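Local coordinates for protein EvdO1 (Micromonospora carbonacea, PDB 4XBZ) that probably catalyses an oxidative cyclization in orthosomycin biosynthesis, as a metal-dependent oxygenase of the phytanoyl-CoA dioxygenase family, at residues 278-283 with 316-321; 138-143 with 304-309; 188-193 with 227-232. All coordinates share one frame; numbering follows the deposited sequence.

Contact 1: 278-283 with 316-321; sequences IGLKQQ and VDRPEI
The amide oxygen OE1 of Gln283 accepts the backbone N-H of Ile321 at an N-to-OE1 distance of 3.3 Å. The N-H points fairly straight at the oxygen (154°), yet the donor stands above the carbonyl plane, 36° out of it, so the bond misses the lone-pair directions. Gln283 reaches the loop because its chain runs extended beyond CG (chi2 -161°), bringing the amide alongside the isoleucine. The two side chains run antiparallel, one alongside the other: CG2 of Ile321 rests 3.5 Å from CD of Gln283, while CD1 of Ile321 reaches back to CB of Gln283 at 3.7 Å. One turn earlier on the helix, Leu280 CD2 touches two loop residues, 3.9 Å from Ile321 CG2 and 4.0 Å from Arg318 CB. Beyond that CB the arginine turns off at chi2, and its NE makes a long, weak ion pair with Glu276. Phe326 touches both Leu280 and Ile321, extending the apolar patch, and Trp315 packs on Gln283. What results is a C-terminal extension, without regular structure here, packed on the flank of helix 275-293, which follows the strands of the double-stranded beta-helix.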
loop_
_atom_site.group_PDB
_atom_site.type_symbol
_atom_site.label_atom_id
_atom_site.label_comp_id
_atom_site.label_asym_id
_atom_site.label_seq_id
_atom_site.Cartn_x
_atom_site.Cartn_y
_atom_site.Cartn_z
ATOM N N ILE A 278 -0.771 17.678 -9.763
ATOM C CA ILE A 278 -1.415 17.042 -8.617
ATOM C C ILE A 278 -2.746 17.702 -8.244
ATOM O O ILE A 278 -3.773 17.032 -8.130
ATOM C CB ILE A 278 -0.477 17.054 -7.377
ATOM C CG1 ILE A 278 0.847 16.346 -7.691
ATOM C CG2 ILE A 278 -1.173 16.443 -6.158
ATOM C CD1 ILE A 278 1.789 16.258 -6.531
ATOM N N GLY A 279 -2.730 19.019 -8.058
ATOM C CA GLY A 279 -3.942 19.733 -7.702
ATOM C C GLY A 279 -5.034 19.609 -8.751
ATOM O O GLY A 279 -6.211 19.486 -8.413
ATOM N N LEU A 280 -4.643 19.629 -10.027
ATOM C CA LEU A 280 -5.612 19.571 -11.117
ATOM C C LEU A 280 -6.293 18.198 -11.169
ATOM O O LEU A 280 -7.519 18.107 -11.336
ATOM C CB LEU A 280 -4.935 19.907 -12.453
ATOM C CG LEU A 280 -4.305 21.310 -12.456
ATOM C CD1 LEU A 280 -3.397 21.558 -13.664
ATOM C CD2 LEU A 280 -5.378 22.377 -12.357
ATOM N N LYS A 281 -5.514 17.130 -11.003
ATOM C CA LYS A 281 -6.101 15.799 -11.042
ATOM C C LYS A 281 -6.951 15.528 -9.808
ATOM O O LYS A 281 -7.940 14.796 -9.888
ATOM C CB LYS A 281 -5.022 14.728 -11.212
ATOM C CG LYS A 281 -4.243 14.871 -12.502
ATOM C CD LYS A 281 -5.165 15.186 -13.706
ATOM C CE LYS A 281 -6.173 14.051 -14.008
ATOM N NZ LYS A 281 -5.595 12.927 -14.821
ATOM N N GLN A 282 -6.592 16.134 -8.677
ATOM C CA GLN A 282 -7.447 16.065 -7.497
ATOM C C GLN A 282 -8.809 16.686 -7.803
ATOM O O GLN A 282 -9.848 16.178 -7.371
ATOM C CB GLN A 282 -6.792 16.771 -6.300
ATOM C CG GLN A 282 -5.665 15.969 -5.655
ATOM C CD GLN A 282 -4.934 16.738 -4.566
ATOM O OE1 GLN A 282 -4.678 17.935 -4.694
ATOM N NE2 GLN A 282 -4.584 16.052 -3.498
ATOM N N GLN A 283 -8.788 17.789 -8.543
ATOM C CA GLN A 283 -10.012 18.461 -8.962
ATOM C C GLN A 283 -10.813 17.566 -9.915
ATOM O O GLN A 283 -12.044 17.498 -9.824
ATOM C CB GLN A 283 -9.710 19.799 -9.644
ATOM C CG GLN A 283 -9.208 20.941 -8.745
ATOM C CD GLN A 283 -9.404 22.292 -9.425
ATOM O OE1 GLN A 283 -10.533 22.686 -9.713
ATOM N NE2 GLN A 283 -8.310 22.980 -9.723
ATOM N N VAL A 316 -7.388 23.631 -4.521
ATOM C CA VAL A 316 -7.859 25.003 -4.466
ATOM C C VAL A 316 -6.763 25.927 -4.991
ATOM O O VAL A 316 -6.972 27.128 -5.122
ATOM C CB VAL A 316 -8.271 25.409 -3.030
ATOM C CG1 VAL A 316 -9.284 24.410 -2.463
ATOM C CG2 VAL A 316 -7.043 25.518 -2.128
ATOM N N ASP A 317 -5.600 25.350 -5.295
ATOM C CA ASP A 317 -4.424 26.106 -5.750
ATOM C C ASP A 317 -4.630 26.790 -7.090
ATOM O O ASP A 317 -3.951 27.766 -7.412
ATOM C CB ASP A 317 -3.203 25.197 -5.869
ATOM C CG ASP A 317 -2.647 24.782 -4.529
ATOM O OD1 ASP A 317 -3.365 24.921 -3.510
ATOM O OD2 ASP A 317 -1.489 24.307 -4.506
ATOM N N ARG A 318 -5.540 26.244 -7.884
ATOM C CA ARG A 318 -5.823 26.778 -9.205
ATOM C C ARG A 318 -7.315 27.090 -9.263
ATOM O O ARG A 318 -8.092 26.564 -8.455
ATOM C CB ARG A 318 -5.406 25.781 -10.310
ATOM C CG ARG A 318 -4.046 26.069 -10.983
ATOM C CD ARG A 318 -2.924 26.228 -9.964
ATOM N NE ARG A 318 -1.619 26.530 -10.557
ATOM C CZ ARG A 318 -0.569 26.985 -9.865
ATOM N NH1 ARG A 318 -0.669 27.205 -8.553
ATOM N NH2 ARG A 318 0.582 27.227 -10.480
ATOM N N PRO A 319 -7.717 27.972 -10.195
ATOM C CA PRO A 319 -9.142 28.249 -10.425
ATOM C C PRO A 319 -9.892 27.011 -10.917
ATOM O O PRO A 319 -9.258 26.093 -11.440
ATOM C CB PRO A 319 -9.115 29.347 -11.493
ATOM C CG PRO A 319 -7.740 29.265 -12.110
ATOM C CD PRO A 319 -6.846 28.846 -11.003
ATOM N N GLU A 320 -11.212 26.991 -10.732
ATOM C CA GLU A 320 -12.052 25.858 -11.123
ATOM C C GLU A 320 -11.704 25.316 -12.508
ATOM O O GLU A 320 -11.693 26.059 -13.496
ATOM C CB GLU A 320 -13.532 26.254 -11.102
ATOM C CG GLU A 320 -14.059 26.677 -9.747
ATOM C CD GLU A 320 -13.918 25.595 -8.706
ATOM O OE1 GLU A 320 -14.477 24.494 -8.909
ATOM O OE2 GLU A 320 -13.245 25.847 -7.682
ATOM N N ILE A 321 -11.410 24.022 -12.578
ATOM C CA ILE A 321 -11.085 23.412 -13.856
ATOM C C ILE A 321 -12.330 23.429 -14.741
ATOM O O ILE A 321 -13.458 23.259 -14.255
ATOM C CB ILE A 321 -10.551 21.962 -13.699
ATOM C CG1 ILE A 321 -11.582 21.068 -12.999
ATOM C CG2 ILE A 321 -9.217 21.956 -12.953
ATOM C CD1 ILE A 321 -11.212 19.594 -12.991
#

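Contact 2: 138-143 with 304-309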
loop_
_atom_site.group_PDB
_atom_site.type_symbol
_atom_site.label_atom_id
_atom_site.label_comp_id
_atom_site.label_asym_id
_atom_site.label_seq_id
_atom_site.Cartn_x
_atom_site.Cartn_y
_atom_site.Cartn_z
ATOM N N ASN A 138 -3.641 9.447 -0.331
ATOM C CA ASN A 138 -3.317 10.595 -1.190
ATOM C C ASN A 138 -3.309 10.228 -2.665
ATOM O O ASN A 138 -2.607 10.860 -3.465
ATOM C CB ASN A 138 -1.947 11.195 -0.837
ATOM C CG ASN A 138 -1.756 11.397 0.657
ATOM O OD1 ASN A 138 -2.646 11.883 1.350
ATOM N ND2 ASN A 138 -0.583 11.016 1.159
ATOM N N LEU A 139 -4.063 9.192 -3.020
ATOM C CA LEU A 139 -4.129 8.743 -4.405
ATOM C C LEU A 139 -4.576 9.867 -5.351
ATOM O O LEU A 139 -5.451 10.669 -5.033
ATOM C CB LEU A 139 -5.082 7.553 -4.543
ATOM C CG LEU A 139 -6.575 7.857 -4.464
ATOM C CD1 LEU A 139 -7.259 7.498 -5.798
ATOM C CD2 LEU A 139 -7.199 7.098 -3.317
ATOM N N ILE A 140 -3.956 9.927 -6.516
ATOM C CA ILE A 140 -4.499 10.751 -7.580
ATOM C C ILE A 140 -4.595 9.925 -8.861
ATOM O O ILE A 140 -3.803 9.005 -9.066
ATOM C CB ILE A 140 -3.657 12.016 -7.822
ATOM C CG1 ILE A 140 -2.214 11.660 -8.181
ATOM C CG2 ILE A 140 -3.698 12.934 -6.605
ATOM C CD1 ILE A 140 -1.562 12.683 -9.123
ATOM N N PRO A 141 -5.585 10.231 -9.709
ATOM C CA PRO A 141 -5.691 9.602 -11.033
ATOM C C PRO A 141 -4.717 10.221 -12.046
ATOM O O PRO A 141 -4.603 11.446 -12.104
ATOM C CB PRO A 141 -7.141 9.879 -11.428
ATOM C CG PRO A 141 -7.453 11.216 -10.734
ATOM C CD PRO A 141 -6.719 11.131 -9.418
ATOM N N THR A 142 -4.019 9.406 -12.828
ATOM C CA THR A 142 -3.055 9.959 -13.765
ATOM C C THR A 142 -3.495 9.687 -15.201
ATOM O O THR A 142 -4.372 10.372 -15.719
ATOM C CB THR A 142 -1.621 9.411 -13.512
ATOM O OG1 THR A 142 -1.639 7.983 -13.534
ATOM C CG2 THR A 142 -1.067 9.891 -12.131
ATOM N N TRP A 143 -2.880 8.707 -15.845
ATOM C CA TRP A 143 -3.319 8.274 -17.153
ATOM C C TRP A 143 -4.739 7.738 -17.087
ATOM O O TRP A 143 -5.110 7.047 -16.131
ATOM C CB TRP A 143 -2.359 7.214 -17.723
ATOM C CG TRP A 143 -1.102 7.811 -18.332
ATOM C CD1 TRP A 143 -0.874 8.077 -19.668
ATOM C CD2 TRP A 143 0.084 8.241 -17.638
ATOM N NE1 TRP A 143 0.374 8.636 -19.835
ATOM C CE2 TRP A 143 0.981 8.747 -18.610
ATOM C CE3 TRP A 143 0.480 8.236 -16.295
ATOM C CZ2 TRP A 143 2.245 9.240 -18.276
ATOM C CZ3 TRP A 143 1.737 8.735 -15.963
ATOM C CH2 TRP A 143 2.605 9.230 -16.950
ATOM N N PHE A 304 -17.320 7.774 -2.488
ATOM C CA PHE A 304 -15.959 7.834 -1.961
ATOM C C PHE A 304 -15.642 9.176 -1.284
ATOM O O PHE A 304 -15.882 10.255 -1.842
ATOM C CB PHE A 304 -14.937 7.555 -3.068
ATOM C CG PHE A 304 -13.505 7.570 -2.590
ATOM C CD1 PHE A 304 -13.065 6.663 -1.633
ATOM C CD2 PHE A 304 -12.598 8.483 -3.102
ATOM C CE1 PHE A 304 -11.759 6.673 -1.189
ATOM C CE2 PHE A 304 -11.286 8.490 -2.663
ATOM C CZ PHE A 304 -10.867 7.586 -1.711
ATOM N N ASP A 305 -15.099 9.077 -0.073
ATOM C CA ASP A 305 -14.695 10.224 0.735
ATOM C C ASP A 305 -13.191 10.462 0.588
ATOM O O ASP A 305 -12.386 9.845 1.298
ATOM C CB ASP A 305 -15.065 9.987 2.213
ATOM C CG ASP A 305 -14.836 11.220 3.095
ATOM O OD1 ASP A 305 -14.837 12.357 2.576
ATOM O OD2 ASP A 305 -14.663 11.054 4.322
ATOM N N TYR A 306 -12.814 11.353 -0.330
ATOM C CA TYR A 306 -11.398 11.608 -0.639
ATOM C C TYR A 306 -10.739 12.548 0.389
ATOM O O TYR A 306 -11.046 13.734 0.453
ATOM C CB TYR A 306 -11.268 12.182 -2.049
ATOM C CG TYR A 306 -9.847 12.406 -2.527
ATOM C CD1 TYR A 306 -8.872 11.412 -2.432
ATOM C CD2 TYR A 306 -9.489 13.610 -3.104
ATOM C CE1 TYR A 306 -7.560 11.642 -2.898
ATOM C CE2 TYR A 306 -8.211 13.851 -3.568
ATOM C CZ TYR A 306 -7.245 12.883 -3.473
ATOM O OH TYR A 306 -5.978 13.183 -3.961
ATOM N N GLN A 307 -9.820 12.007 1.177
ATOM C CA GLN A 307 -9.244 12.742 2.309
ATOM C C GLN A 307 -7.733 12.555 2.407
ATOM O O GLN A 307 -7.251 11.782 3.215
ATOM C CB GLN A 307 -9.897 12.297 3.632
ATOM C CG GLN A 307 -11.398 12.611 3.750
ATOM C CD GLN A 307 -11.698 14.113 3.775
ATOM O OE1 GLN A 307 -10.838 14.927 4.129
ATOM N NE2 GLN A 307 -12.917 14.483 3.383
ATOM N N PRO A 308 -6.973 13.253 1.564
ATOM C CA PRO A 308 -5.524 13.100 1.689
ATOM C C PRO A 308 -4.967 13.922 2.839
ATOM O O PRO A 308 -5.704 14.718 3.401
ATOM C CB PRO A 308 -5.004 13.610 0.345
ATOM C CG PRO A 308 -6.059 14.477 -0.165
ATOM C CD PRO A 308 -7.356 13.954 0.335
ATOM N N ALA A 309 -3.701 13.723 3.188
ATOM C CA ALA A 309 -3.053 14.571 4.189
ATOM C C ALA A 309 -3.171 16.042 3.787
ATOM O O ALA A 309 -3.142 16.350 2.596
ATOM C CB ALA A 309 -1.605 14.186 4.357
#
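Asn138 meets Pro308 and Ala309 where strand 139-147 begins, and its side chain can be followed outward atom by atom. CB lies 4.1 Å from Pro308 CB. With CG anti to the carbonyl carbon (chi1 -47°), the amide is carried across the proline, and OD1 ends 3.1 Å from Pro308 CB and 2.8 Å from Ala309 N. The latter is a hydrogen bond with an N-H...OD1 angle of 155°, its donor tilted 20° from the carbonyl plane. The other branch, ND2, is hydrogen-bonded to Glu265, so both ends of this buried amide are used and its rotation is fixed. Were the Asn138 side chain cut back to an alanine here, the buried N-H of Ala309 and the carboxylate of Glu265 would probably each lose this partner.

The second bond comes from the loop. Tyr306 OH gives a weak hydrogen bond to Leu139 O at 2.8 Å, the oxygen approaching the ring obliquely, and Gln282 NE2 of helix 275-293 is a further partner of the hydroxyl. On one face of this ring, Pro308 CD stands 3.8 Å above the plane, over its centre, a proline-on-tyrosine CH-pi arrangement within the loop. Ile140 CG2 touches the hydroxyl, while Leu139 CD2 meets the Phe304 ring obliquely, 4.0 Å from its CZ. Phe304 also packs against helix 125-134, and Tyr202 of the second subunit covers Asn138 and Ala309. The loop after helix 275-293 thus packs, by polar and aromatic contacts, on the start of a strand in the major sheet of the double-stranded beta-helix, beside the subunit interface.

Contact 3: 188-193 with 227-232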
loop_
_atom_site.group_PDB
_atom_site.type_symbol
_atom_site.label_atom_id
_atom_site.label_comp_id
_atom_site.label_asym_id
_atom_site.label_seq_id
_atom_site.Cartn_x
_atom_site.Cartn_y
_atom_site.Cartn_z
ATOM N N ALA A 188 -12.324 -11.481 -21.753
ATOM C CA ALA A 188 -10.963 -11.870 -22.081
ATOM C C ALA A 188 -10.796 -13.323 -21.650
ATOM O O ALA A 188 -10.305 -13.589 -20.549
ATOM C CB ALA A 188 -9.942 -10.974 -21.380
ATOM N N PRO A 189 -11.234 -14.264 -22.513
ATOM C CA PRO A 189 -11.113 -15.714 -22.295
ATOM C C PRO A 189 -9.644 -16.112 -22.260
ATOM O O PRO A 189 -8.790 -15.284 -22.589
ATOM C CB PRO A 189 -11.826 -16.319 -23.513
ATOM C CG PRO A 189 -11.701 -15.252 -24.588
ATOM C CD PRO A 189 -11.789 -13.941 -23.850
ATOM N N GLU A 190 -9.332 -17.345 -21.880
ATOM C CA GLU A 190 -7.924 -17.710 -21.744
ATOM C C GLU A 190 -7.189 -17.752 -23.087
ATOM O O GLU A 190 -5.963 -17.625 -23.132
ATOM C CB GLU A 190 -7.773 -19.052 -21.039
ATOM C CG GLU A 190 -6.335 -19.330 -20.663
ATOM C CD GLU A 190 -6.183 -20.542 -19.783
ATOM O OE1 GLU A 190 -7.088 -20.786 -18.950
ATOM O OE2 GLU A 190 -5.156 -21.247 -19.926
ATOM N N ASP A 191 -7.917 -17.909 -24.186
ATOM C CA ASP A 191 -7.237 -17.908 -25.481
ATOM C C ASP A 191 -7.082 -16.493 -26.064
ATOM O O ASP A 191 -6.565 -16.344 -27.170
ATOM C CB ASP A 191 -7.965 -18.827 -26.484
ATOM C CG ASP A 191 -9.437 -18.479 -26.641
ATOM O OD1 ASP A 191 -10.105 -18.203 -25.617
ATOM O OD2 ASP A 191 -9.924 -18.479 -27.791
ATOM N N ASN A 192 -7.515 -15.467 -25.321
ATOM C CA ASN A 192 -7.356 -14.061 -25.729
ATOM C C ASN A 192 -7.418 -13.112 -24.525
ATOM O O ASN A 192 -8.456 -12.509 -24.256
ATOM C CB ASN A 192 -8.428 -13.670 -26.758
ATOM C CG ASN A 192 -8.101 -12.349 -27.497
ATOM O OD1 ASN A 192 -7.296 -11.534 -27.033
ATOM N ND2 ASN A 192 -8.731 -12.144 -28.646
ATOM N N CYS A 193 -6.301 -12.978 -23.812
ATOM C CA CYS A 193 -6.255 -12.240 -22.545
ATOM C C CYS A 193 -4.833 -11.799 -22.198
ATOM O O CYS A 193 -3.884 -12.108 -22.929
ATOM C CB CYS A 193 -6.824 -13.083 -21.389
ATOM S SG CYS A 193 -5.833 -14.564 -20.892
ATOM N N PRO A 227 -2.640 -16.337 -16.480
ATOM C CA PRO A 227 -3.533 -15.565 -17.341
ATOM C C PRO A 227 -4.533 -14.770 -16.525
ATOM O O PRO A 227 -4.926 -15.158 -15.416
ATOM C CB PRO A 227 -4.237 -16.645 -18.165
ATOM C CG PRO A 227 -4.323 -17.818 -17.200
ATOM C CD PRO A 227 -3.134 -17.712 -16.257
ATOM N N ALA A 228 -4.954 -13.657 -17.095
ATOM C CA ALA A 228 -5.949 -12.828 -16.469
ATOM C C ALA A 228 -7.295 -13.045 -17.157
ATOM O O ALA A 228 -7.625 -12.332 -18.113
ATOM C CB ALA A 228 -5.517 -11.373 -16.541
ATOM N N VAL A 229 -8.070 -14.016 -16.663
ATOM C CA VAL A 229 -9.295 -14.440 -17.346
ATOM C C VAL A 229 -10.529 -13.672 -16.876
ATOM O O VAL A 229 -10.971 -13.799 -15.737
ATOM C CB VAL A 229 -9.541 -15.959 -17.175
ATOM C CG1 VAL A 229 -10.864 -16.367 -17.840
ATOM C CG2 VAL A 229 -8.379 -16.752 -17.764
ATOM N N MET A 230 -11.103 -12.899 -17.794
ATOM C CA MET A 230 -12.034 -11.820 -17.446
ATOM C C MET A 230 -13.423 -11.890 -18.082
ATOM O O MET A 230 -13.560 -12.120 -19.292
ATOM C CB MET A 230 -11.409 -10.476 -17.839
ATOM C CG MET A 230 -10.007 -10.331 -17.353
ATOM S SD MET A 230 -10.031 -10.118 -15.579
ATOM C CE MET A 230 -8.362 -10.487 -15.201
ATOM N N GLN A 231 -14.439 -11.638 -17.260
ATOM C CA GLN A 231 -15.786 -11.375 -17.756
ATOM C C GLN A 231 -15.996 -9.866 -17.854
ATOM O O GLN A 231 -15.324 -9.117 -17.154
ATOM C CB GLN A 231 -16.837 -12.014 -16.843
ATOM C CG GLN A 231 -16.815 -13.538 -16.863
ATOM C CD GLN A 231 -16.613 -14.089 -18.254
ATOM O OE1 GLN A 231 -17.407 -13.831 -19.170
ATOM N NE2 GLN A 231 -15.524 -14.840 -18.434
ATOM N N PRO A 232 -16.905 -9.407 -18.738
ATOM C CA PRO A 232 -17.089 -7.948 -18.804
ATOM C C PRO A 232 -17.586 -7.373 -17.469
ATOM O O PRO A 232 -18.364 -8.012 -16.739
ATOM C CB PRO A 232 -18.125 -7.765 -19.921
ATOM C CG PRO A 232 -17.925 -8.972 -20.819
ATOM C CD PRO A 232 -17.600 -10.106 -19.840
#
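Ala188 and Met230 form the tight part of this contact, an isolated antiparallel bridge in which they are a hydrogen-bonded pair. Ala188 N donates to Met230 O at 2.8 Å, and Met230 N returns a bond to Ala188 O at 3.0 Å. Both are nearly straight, at 165° and 171°. Ala188 O also receives a CA-H contact from Val229, and the two CB atoms of the bridged pair lie 3.9 Å apart. Farther along its side chain, Met230 meets Leu236 of strand 235-239.

Towards the solvent the contact thins. Exposed Glu190, in the type I turn from Pro189 to Asn192, lays its CB 4.0 Å from Val229 CG2, and its extended chain brings CD to 4.2 Å from Pro227 CG. Past the turn the chain comes back inward: Cys193, with SG between its backbone N and carbonyl carbon (chi1 68°), puts that sulfur 3.8 Å from Pro227 CB. Ala228 then bonds by its backbone to Val194. A beta turn thus leads into strand 194-196, beside edge strand 226-228 of the minor sheet of the double-stranded beta-helix, whose jelly-roll core holds the nickel ion.

In the fold
From the N terminus, strand 139-147 supplies the first half of contact 2, whose loop closes after 160 intervening residues, beyond helix 275-293. Nested within that loop, contact 3 opens and closes across 33 residues, joining the turn before strand 194-196 to the end of strand 226-228 and the chain that follows it. Helix 275-293 then opens contact 1 before contact 2 has closed, so these two cross; 316-321 completes contact 1. Their centres lie 12 Å apart and they touch. Contact 1 ties the later loop to helix 275-293, contact 2 the earlier loop to a strand of the major sheet, whereas contact 3 lies on the opposite side of the chain's centre, its centre 29 Å from that of contact 2.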